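PDB 4DNX: sulfate adenylyltransferase from Allochromatium vinosum, which catalyses the transfer of the adenylyl group of ATP to sulfate, giving adenosine 5'-phosphosulfate and diphosphate. Local coordinates for the interface of chains A and B. Residues are numbered along the deposited sequence; one frame, centred on the assembly and turned at random. Chains: chain A/B, Sulfate adenylyltransferase.

Contact 1: the interface of chains A and B. Residues chain A 175, 248; chain B 181-182, 185, 189.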
loop_
_atom_site.group_PDB
_atom_site.type_symbol
_atom_site.label_atom_id
_atom_site.label_comp_id
_atom_site.label_asym_id
_atom_site.label_seq_id
_atom_site.Cartn_x
_atom_site.Cartn_y
_atom_site.Cartn_z
ATOM N N ASP A 175 -4.366 -3.072 1.718
ATOM C CA ASP A 175 -4.711 -2.601 0.354
ATOM C C ASP A 175 -5.159 -1.157 0.280
ATOM O O ASP A 175 -5.138 -0.549 -0.801
ATOM C CB ASP A 175 -5.776 -3.503 -0.319
ATOM C CG ASP A 175 -5.267 -4.930 -0.578
ATOM O OD1 ASP A 175 -4.013 -5.151 -0.628
ATOM O OD2 ASP A 175 -6.098 -5.842 -0.760
ATOM N N ARG A 248 -15.845 0.164 -3.493
ATOM C CA ARG A 248 -15.181 -0.217 -4.765
ATOM C C ARG A 248 -16.198 -0.570 -5.823
ATOM O O ARG A 248 -15.992 -0.275 -7.014
ATOM C CB ARG A 248 -14.221 -1.375 -4.575
ATOM C CG ARG A 248 -12.965 -0.945 -3.835
ATOM C CD ARG A 248 -12.049 -2.158 -3.752
ATOM N NE ARG A 248 -10.980 -2.035 -2.746
ATOM C CZ ARG A 248 -9.872 -1.307 -2.894
ATOM N NH1 ARG A 248 -9.673 -0.569 -3.985
ATOM N NH2 ARG A 248 -8.947 -1.321 -1.936
ATOM N N VAL B 181 -4.508 -8.681 -5.250
ATOM C CA VAL B 181 -5.848 -8.084 -5.043
ATOM C C VAL B 181 -5.878 -6.570 -5.356
ATOM O O VAL B 181 -6.725 -6.069 -6.137
ATOM C CB VAL B 181 -6.334 -8.349 -3.601
ATOM C CG1 VAL B 181 -7.660 -7.607 -3.335
ATOM C CG2 VAL B 181 -6.470 -9.873 -3.354
ATOM N N GLU B 182 -4.910 -5.837 -4.785
ATOM C CA GLU B 182 -4.880 -4.395 -4.989
ATOM C C GLU B 182 -4.496 -4.012 -6.396
ATOM O O GLU B 182 -5.027 -3.047 -6.917
ATOM C CB GLU B 182 -3.970 -3.676 -3.958
ATOM C CG GLU B 182 -3.950 -2.145 -4.056
ATOM C CD GLU B 182 -5.323 -1.450 -3.955
ATOM O OE1 GLU B 182 -6.356 -2.048 -3.560
ATOM O OE2 GLU B 182 -5.367 -0.241 -4.215
ATOM N N HIS B 185 -7.583 -4.364 -8.416
ATOM C CA HIS B 185 -8.488 -3.199 -8.174
ATOM C C HIS B 185 -8.043 -1.889 -8.878
ATOM O O HIS B 185 -8.903 -1.120 -9.374
ATOM C CB HIS B 185 -8.618 -2.908 -6.687
ATOM C CG HIS B 185 -9.421 -3.920 -5.942
ATOM N ND1 HIS B 185 -9.123 -4.302 -4.650
ATOM C CD2 HIS B 185 -10.536 -4.594 -6.289
ATOM C CE1 HIS B 185 -10.000 -5.205 -4.248
ATOM N NE2 HIS B 185 -10.873 -5.394 -5.220
ATOM N N GLU B 189 -9.872 0.573 -11.525
ATOM C CA GLU B 189 -9.973 2.051 -11.329
ATOM C C GLU B 189 -9.485 2.850 -12.551
ATOM O O GLU B 189 -10.073 3.878 -12.950
ATOM C CB GLU B 189 -9.124 2.514 -10.115
ATOM C CG GLU B 189 -9.772 2.239 -8.742
ATOM C CD GLU B 189 -8.987 2.856 -7.560
ATOM O OE1 GLU B 189 -9.549 2.870 -6.446
ATOM O OE2 GLU B 189 -7.814 3.306 -7.732
HETATM O O HOH W 1 -11.055 0.598 -6.202
#
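A:Arg248 lies flat over B:His185, and the planes of guanidinium and imidazole are only 9° apart. Two overlaps define this stack: the CD methylene of A:Arg248 sits above the middle of the ring, 3.6 Å from the centroid of B:His185, and ND1 of B:His185 lies 3.4 Å from the guanidinium plane of A:Arg248, over its centre. The arginine chain is extended as far as NE (chi3 -163°), and its last torsion (chi4 -76°) turns the guanidinium flat to the ring. From the same platform, NH2 of A:Arg248 makes a salt bridge to carboxylate OE1 of B:Glu182 at 3.1 Å. The two flat groups are turned steeply against each other and no N-H is directed at OE1, which makes this a charge pairing without a hydrogen bond. On the other terminal nitrogen, NH1 of A:Arg248 gives a hydrogen bond of 2.9 Å to water 1, which lies in the guanidinium plane. That water continues to OE1 of B:Glu189 at 2.7 Å, linking a second carboxylate to the arginine indirectly. The bend of B:Glu182 at chi2 folds its carboxylate beneath A:Asp175, whose backbone O lies over the carboxylate face, 3.3 Å from CD of B:Glu182, a placement the nearby A:Arg248 may make tolerable. Further out, the A:Asp175 side chain runs antiparallel past B:Glu182, and its OD2 touches methyl CG1 of B:Val181 at 3.5 Å. Behind the imidazole, backbone O of B:Val181 lies over the rim of the far face. The site is a polar patch of a two-fold interface, which would tie helix 240-254 of one copy to helix 180-190 of the other if the deposited dimer is the working form.

Contact 2: the interface of chains A and B. Residues chain A 186, 189-191; chain B 186, 190, 258, 260.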
loop_
_atom_site.group_PDB
_atom_site.type_symbol
_atom_site.label_atom_id
_atom_site.label_comp_id
_atom_site.label_asym_id
_atom_site.label_seq_id
_atom_site.Cartn_x
_atom_site.Cartn_y
_atom_site.Cartn_z
ATOM N N GLU A 186 0.544 8.634 -7.363
ATOM C CA GLU A 186 -0.570 8.068 -8.135
ATOM C C GLU A 186 -1.418 9.125 -8.855
ATOM O O GLU A 186 -1.796 8.911 -10.012
ATOM C CB GLU A 186 -1.447 7.180 -7.267
ATOM C CG GLU A 186 -2.685 6.635 -7.973
ATOM C CD GLU A 186 -3.224 5.353 -7.350
ATOM O OE1 GLU A 186 -4.105 4.746 -7.997
ATOM O OE2 GLU A 186 -2.770 4.952 -6.228
ATOM N N GLU A 189 0.658 10.222 -11.918
ATOM C CA GLU A 189 0.785 9.366 -13.047
ATOM C C GLU A 189 -0.543 9.191 -13.776
ATOM O O GLU A 189 -0.546 9.122 -15.016
ATOM C CB GLU A 189 1.418 8.032 -12.663
ATOM C CG GLU A 189 2.027 7.317 -13.875
ATOM C CD GLU A 189 0.933 6.775 -14.772
ATOM O OE1 GLU A 189 -0.114 6.405 -14.164
ATOM O OE2 GLU A 189 1.055 6.759 -16.026
ATOM N N ARG A 190 -1.651 9.193 -13.019
ATOM C CA ARG A 190 -2.990 9.004 -13.614
ATOM C C ARG A 190 -3.360 10.214 -14.482
ATOM O O ARG A 190 -4.351 10.195 -15.241
ATOM C CB ARG A 190 -4.018 8.781 -12.505
ATOM C CG ARG A 190 -4.027 7.375 -11.862
ATOM C CD ARG A 190 -5.319 7.348 -11.147
ATOM N NE ARG A 190 -5.566 6.286 -10.205
ATOM C CZ ARG A 190 -6.762 5.763 -10.054
ATOM N NH1 ARG A 190 -7.788 6.158 -10.851
ATOM N NH2 ARG A 190 -6.926 4.792 -9.188
ATOM N N GLY A 191 -2.568 11.270 -14.380
ATOM C CA GLY A 191 -2.736 12.481 -15.219
ATOM C C GLY A 191 -3.714 13.542 -14.733
ATOM O O GLY A 191 -4.045 14.488 -15.473
ATOM N N GLU B 186 -6.730 -1.623 -8.874
ATOM C CA GLU B 186 -6.192 -0.397 -9.450
ATOM C C GLU B 186 -6.306 -0.441 -10.980
ATOM O O GLU B 186 -6.622 0.576 -11.608
ATOM C CB GLU B 186 -4.702 -0.181 -9.112
ATOM C CG GLU B 186 -4.277 1.259 -9.430
ATOM C CD GLU B 186 -2.912 1.698 -8.896
ATOM O OE1 GLU B 186 -2.362 2.669 -9.486
ATOM O OE2 GLU B 186 -2.416 1.107 -7.882
ATOM N N ARG B 190 -8.402 2.368 -13.137
ATOM C CA ARG B 190 -7.753 3.093 -14.214
ATOM C C ARG B 190 -8.419 2.822 -15.586
ATOM O O ARG B 190 -8.167 3.578 -16.559
ATOM C CB ARG B 190 -6.285 2.752 -14.222
ATOM C CG ARG B 190 -5.425 3.363 -13.042
ATOM C CD ARG B 190 -4.064 2.808 -13.215
ATOM N NE ARG B 190 -3.033 3.288 -12.304
ATOM C CZ ARG B 190 -2.041 4.071 -12.676
ATOM N NH1 ARG B 190 -1.957 4.564 -13.925
ATOM N NH2 ARG B 190 -1.141 4.412 -11.760
ATOM N N ASN B 258 -1.775 8.188 -17.397
ATOM C CA ASN B 258 -2.505 6.958 -17.076
ATOM C C ASN B 258 -2.065 5.710 -17.891
ATOM O O ASN B 258 -2.901 4.987 -18.460
ATOM C CB ASN B 258 -4.045 7.142 -17.156
ATOM C CG ASN B 258 -4.790 5.971 -16.566
ATOM O OD1 ASN B 258 -4.315 5.323 -15.605
ATOM N ND2 ASN B 258 -5.967 5.658 -17.140
ATOM N N VAL B 260 1.147 3.860 -16.678
ATOM C CA VAL B 260 2.130 3.071 -15.944
ATOM C C VAL B 260 1.729 2.930 -14.477
ATOM O O VAL B 260 1.340 3.915 -13.874
ATOM C CB VAL B 260 3.526 3.760 -15.994
ATOM C CG1 VAL B 260 4.573 2.922 -15.290
ATOM C CG2 VAL B 260 3.948 3.967 -17.441
#
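B:Asn258 adopts a left-handed backbone conformation (phi 57°, psi 47°) and gives its N-H to the carbonyl O of A:Glu189 near the end of helix 180-190, N to O 2.8 Å. The A:Glu189 side chain, bent at chi2 (-72°), crosses that of B:Arg190 at about a right angle, while carboxylate and guanidinium stay nearly coplanar. NH1 of B:Arg190 meets OE1 of A:Glu189 on the syn side at 2.6 Å, nearly within the guanidinium plane, as a charged hydrogen bond. OE2 of A:Glu189 accepts a weak bond from B:Val260 N at 3.0 Å. OE1 of A:Glu189 also lies 2.9 Å from B:Val260 O, which would be unfavourable unless the glutamate carries a proton. B:Arg190 is held at several points within its own chain: NE and NH2 grip OE1 of B:Glu186 side-on, and NH1 reaches OD1 of B:Asn258 at 3.0 Å, tilted from the guanidinium plane. ND2 of B:Asn258 in turn bonds to B:Arg190 O. A:Arg190 grips A:Glu186 in the same side-on way, and CG of each arginine lies over the guanidinium face of the other. OE1 of A:Glu186 and OE1 of B:Glu186 come within 3.1 Å and would repel if both are ionised; the arginines may offset this, or one glutamate may hold a proton. Replacing B:Arg190 by an alanine is likely to leave A:Glu189 and B:Glu186 without their charged mate, to strip OD1 of B:Asn258 of a donor and to uncover one face of the A:Arg190 guanidinium. In the fold, the site gathers the C-terminal ends of both 180-190 helices at the two-fold axis, beside B:Asn258 and the start of strand 260-266.

Contact 1 and contact 2 lie about 13 Å apart between their C-alpha centres, on the same A-B interface. Both use helix 180-190 of chain B; in chain A the same helix enters at contact 2, while contact 1 draws on helix 240-254 and a loop. B:Glu189 serves contact 1 through water, and its counterpart A:Glu189 serves contact 2 directly. Contact 2 pairs A:Glu186 with B:Glu186 and A:Arg190 with B:Arg190, so it lies at the two-fold axis and partly meets its own twin. Contact 1 pairs different residues off the axis and recurs with the chains exchanged. Together they would form a polar part of the interface of a possible dimer.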